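Local coordinates for protein guanylate kinase (Stenotrophomonas maltophilia, PDB 7S5E) that catalyses the ATP-dependent phosphorylation of GMP to GDP, a step probably essential for recycling GMP and, indirectly, cyclic GMP, at residues Ile26-Ser31 and Thr136-Pro141. Residues are numbered along the deposited sequence; the frame is centred on the assembly and turned at random.
Sequences IVAAPS and TVFILP. With ADP (adenosine-5'-diphosphate), chain J.
Ala28 and Phe138 pair across two neighbouring parallel strands, and the phenyl ring leans back over the partner chain. With CG anti to the backbone N (chi1 -159°), CD1 comes 3.8 Å from Ala28 CB, while one ring face carries both Ala28 O, above the CG-CD1 side, and Ala29 CA, itself displaced from the ring centre. The ring then reaches Pro30, whose CD is 3.9 Å from Phe138 CZ; the two side chains cross at about a right angle. Phe179 meets the same phenyl group, its plane inclined by about 50°.

On the same side of the sheet, Ile26 and Thr136 run side by side, with Thr136 CG2 3.8 Å from Ile26 CB and close to CD1 as well. Thr136 CG2 stands anti to its own carbonyl carbon, which turns the methyl to Ile26 and leaves OG1 to hydrogen-bond Asp180 N. The other side of the sheet carries Val27, whose CG1 touches Ile139 CD1 obliquely at 3.8 Å. Farther along, Ile139 CB packs on Ala29 CB at 3.7 Å.

Three backbone hydrogen bonds set the register: Val137 N to Ile26 O (2.8 Å), Ala28 N to Val137 O (2.9 Å) and Ile139 N to Ala28 O. The short strand axes diverge by only 17°, and every touching residue is buried. Beyond Ala28 the first chain leaves the strand: Ala29 O accepts a hydrogen bond from Lys35 NZ, and Pro30 and Ser31 lead on to the beta-phosphate of ADP, where Ser31 CA lies 3.4 Å from O3B. This pairing of the central strand, which runs directly into the Walker A loop, with its interior neighbour is characteristic of the parallel-sheet core of P-loop nucleoside monophosphate kinases.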
loop_
_atom_site.group_PDB
_atom_site.type_symbol
_atom_site.label_atom_id
_atom_site.label_comp_id
_atom_site.label_asym_id
_atom_site.label_seq_id
_atom_site.Cartn_x
_atom_site.Cartn_y
_atom_site.Cartn_z
ATOM N N ILE A 26 7.515 -9.774 -3.126
ATOM C CA ILE A 26 8.427 -9.860 -4.254
ATOM C C ILE A 26 8.866 -8.453 -4.611
ATOM O O ILE A 26 8.020 -7.584 -4.861
ATOM C CB ILE A 26 7.786 -10.533 -5.474
ATOM C CG1 ILE A 26 7.373 -11.966 -5.149
ATOM C CG2 ILE A 26 8.739 -10.481 -6.656
ATOM C CD1 ILE A 26 6.635 -12.642 -6.279
ATOM N N VAL A 27 10.173 -8.223 -4.635
ATOM C CA VAL A 27 10.730 -6.963 -5.114
ATOM C C VAL A 27 11.569 -7.270 -6.346
ATOM O O VAL A 27 12.475 -8.115 -6.299
ATOM C CB VAL A 27 11.552 -6.242 -4.039
ATOM C CG1 VAL A 27 12.126 -4.954 -4.616
ATOM C CG2 VAL A 27 10.674 -5.937 -2.828
ATOM N N ALA A 28 11.240 -6.616 -7.456
ATOM C CA ALA A 28 11.918 -6.839 -8.719
ATOM C C ALA A 28 12.409 -5.515 -9.279
ATOM O O ALA A 28 11.818 -4.457 -9.032
ATOM C CB ALA A 28 10.999 -7.524 -9.714
ATOM N N ALA A 29 13.513 -5.582 -10.019
ATOM C CA ALA A 29 14.131 -4.415 -10.635
ATOM C C ALA A 29 15.244 -4.891 -11.545
ATOM O O ALA A 29 15.844 -5.936 -11.271
ATOM C CB ALA A 29 14.693 -3.456 -9.586
ATOM N N PRO A 30 15.574 -4.167 -12.613
ATOM C CA PRO A 30 16.803 -4.488 -13.338
ATOM C C PRO A 30 17.996 -4.221 -12.441
ATOM O O PRO A 30 17.948 -3.380 -11.541
ATOM C CB PRO A 30 16.773 -3.531 -14.536
ATOM C CG PRO A 30 16.003 -2.360 -14.043
ATOM C CD PRO A 30 14.939 -2.939 -13.127
ATOM N N SER A 31 19.070 -4.968 -12.675
ATOM C CA SER A 31 20.283 -4.728 -11.909
ATOM C C SER A 31 20.742 -3.294 -12.123
ATOM O O SER A 31 20.631 -2.741 -13.220
ATOM C CB SER A 31 21.375 -5.720 -12.303
ATOM O OG SER A 31 21.717 -5.569 -13.660
ATOM N N THR A 136 3.746 -7.433 -4.615
ATOM C CA THR A 136 4.855 -7.291 -5.555
ATOM C C THR A 136 5.158 -5.823 -5.837
ATOM O O THR A 136 4.243 -5.009 -6.002
ATOM C CB THR A 136 4.573 -8.048 -6.872
ATOM O OG1 THR A 136 3.441 -7.481 -7.540
ATOM C CG2 THR A 136 4.295 -9.514 -6.584
ATOM N N VAL A 137 6.453 -5.487 -5.836
ATOM C CA VAL A 137 6.941 -4.126 -6.032
ATOM C C VAL A 137 8.019 -4.129 -7.111
ATOM O O VAL A 137 8.873 -5.019 -7.142
ATOM C CB VAL A 137 7.491 -3.529 -4.723
ATOM C CG1 VAL A 137 7.992 -2.115 -4.963
ATOM C CG2 VAL A 137 6.423 -3.554 -3.624
ATOM N N PHE A 138 7.972 -3.149 -8.008
ATOM C CA PHE A 138 8.986 -2.969 -9.040
ATOM C C PHE A 138 9.721 -1.655 -8.803
ATOM O O PHE A 138 9.092 -0.628 -8.522
ATOM C CB PHE A 138 8.368 -2.976 -10.443
ATOM C CG PHE A 138 9.351 -3.304 -11.539
ATOM C CD1 PHE A 138 9.702 -4.620 -11.802
ATOM C CD2 PHE A 138 9.930 -2.306 -12.290
ATOM C CE1 PHE A 138 10.597 -4.925 -12.802
ATOM C CE2 PHE A 138 10.825 -2.609 -13.289
ATOM C CZ PHE A 138 11.158 -3.922 -13.545
ATOM N N ILE A 139 11.049 -1.688 -8.888
ATOM C CA ILE A 139 11.868 -0.500 -8.678
ATOM C C ILE A 139 12.435 -0.058 -10.016
ATOM O O ILE A 139 13.030 -0.862 -10.747
ATOM C CB ILE A 139 12.988 -0.735 -7.651
ATOM C CG1 ILE A 139 12.393 -1.217 -6.323
ATOM C CG2 ILE A 139 13.752 0.554 -7.433
ATOM C CD1 ILE A 139 13.413 -1.430 -5.212
ATOM N N LEU A 140 12.264 1.229 -10.324
ATOM C CA LEU A 140 12.726 1.844 -11.549
ATOM C C LEU A 140 13.862 2.820 -11.263
ATOM O O LEU A 140 13.873 3.482 -10.218
ATOM C CB LEU A 140 11.605 2.622 -12.246
ATOM C CG LEU A 140 10.457 1.871 -12.905
ATOM C CD1 LEU A 140 9.428 2.862 -13.402
ATOM C CD2 LEU A 140 10.973 1.002 -14.048
ATOM N N PRO A 141 14.823 2.938 -12.177
ATOM C CA PRO A 141 15.821 4.005 -12.076
ATOM C C PRO A 141 15.205 5.342 -12.441
ATOM O O PRO A 141 14.187 5.384 -13.143
ATOM C CB PRO A 141 16.886 3.582 -13.097
ATOM C CG PRO A 141 16.117 2.799 -14.122
ATOM C CD PRO A 141 15.055 2.064 -13.342
HETATM P PB ADP J . 20.864 -3.662 -7.921
HETATM O O1B ADP J . 19.542 -3.149 -8.543
HETATM O O2B ADP J . 20.644 -4.650 -6.764
HETATM O O3B ADP J . 21.829 -4.312 -8.942
HETATM P PA ADP J . 22.394 -2.298 -5.876
HETATM O O1A ADP J . 21.417 -2.018 -4.793
HETATM O O2A ADP J . 23.197 -3.571 -5.606
HETATM O O3A ADP J . 21.674 -2.448 -7.289
HETATM O "O5'" ADP J . 23.363 -1.118 -6.212
HETATM C "C5'" ADP J . 23.231 -0.346 -7.421
HETATM C "C4'" ADP J . 24.268 0.741 -7.345
HETATM O "O4'" ADP J . 23.620 2.033 -7.364
HETATM C "C3'" ADP J . 25.085 0.715 -6.061
HETATM O "O3'" ADP J . 26.385 1.236 -6.315
HETATM C "C2'" ADP J . 24.242 1.588 -5.128
HETATM O "O2'" ADP J . 24.993 2.121 -4.045
HETATM C "C1'" ADP J . 23.771 2.669 -6.104
HETATM N N9 ADP J . 22.503 3.308 -5.756
HETATM C C8 ADP J . 21.369 2.700 -5.286
HETATM N N7 ADP J . 20.354 3.514 -5.131
HETATM C C5 ADP J . 20.854 4.746 -5.522
HETATM C C6 ADP J . 20.274 6.026 -5.608
HETATM N N6 ADP J . 19.001 6.291 -5.293
HETATM N N1 ADP J . 21.052 7.042 -6.040
HETATM C C2 ADP J . 22.324 6.786 -6.360
HETATM N N3 ADP J . 22.979 5.623 -6.325
HETATM C C4 ADP J . 22.184 4.635 -5.901
#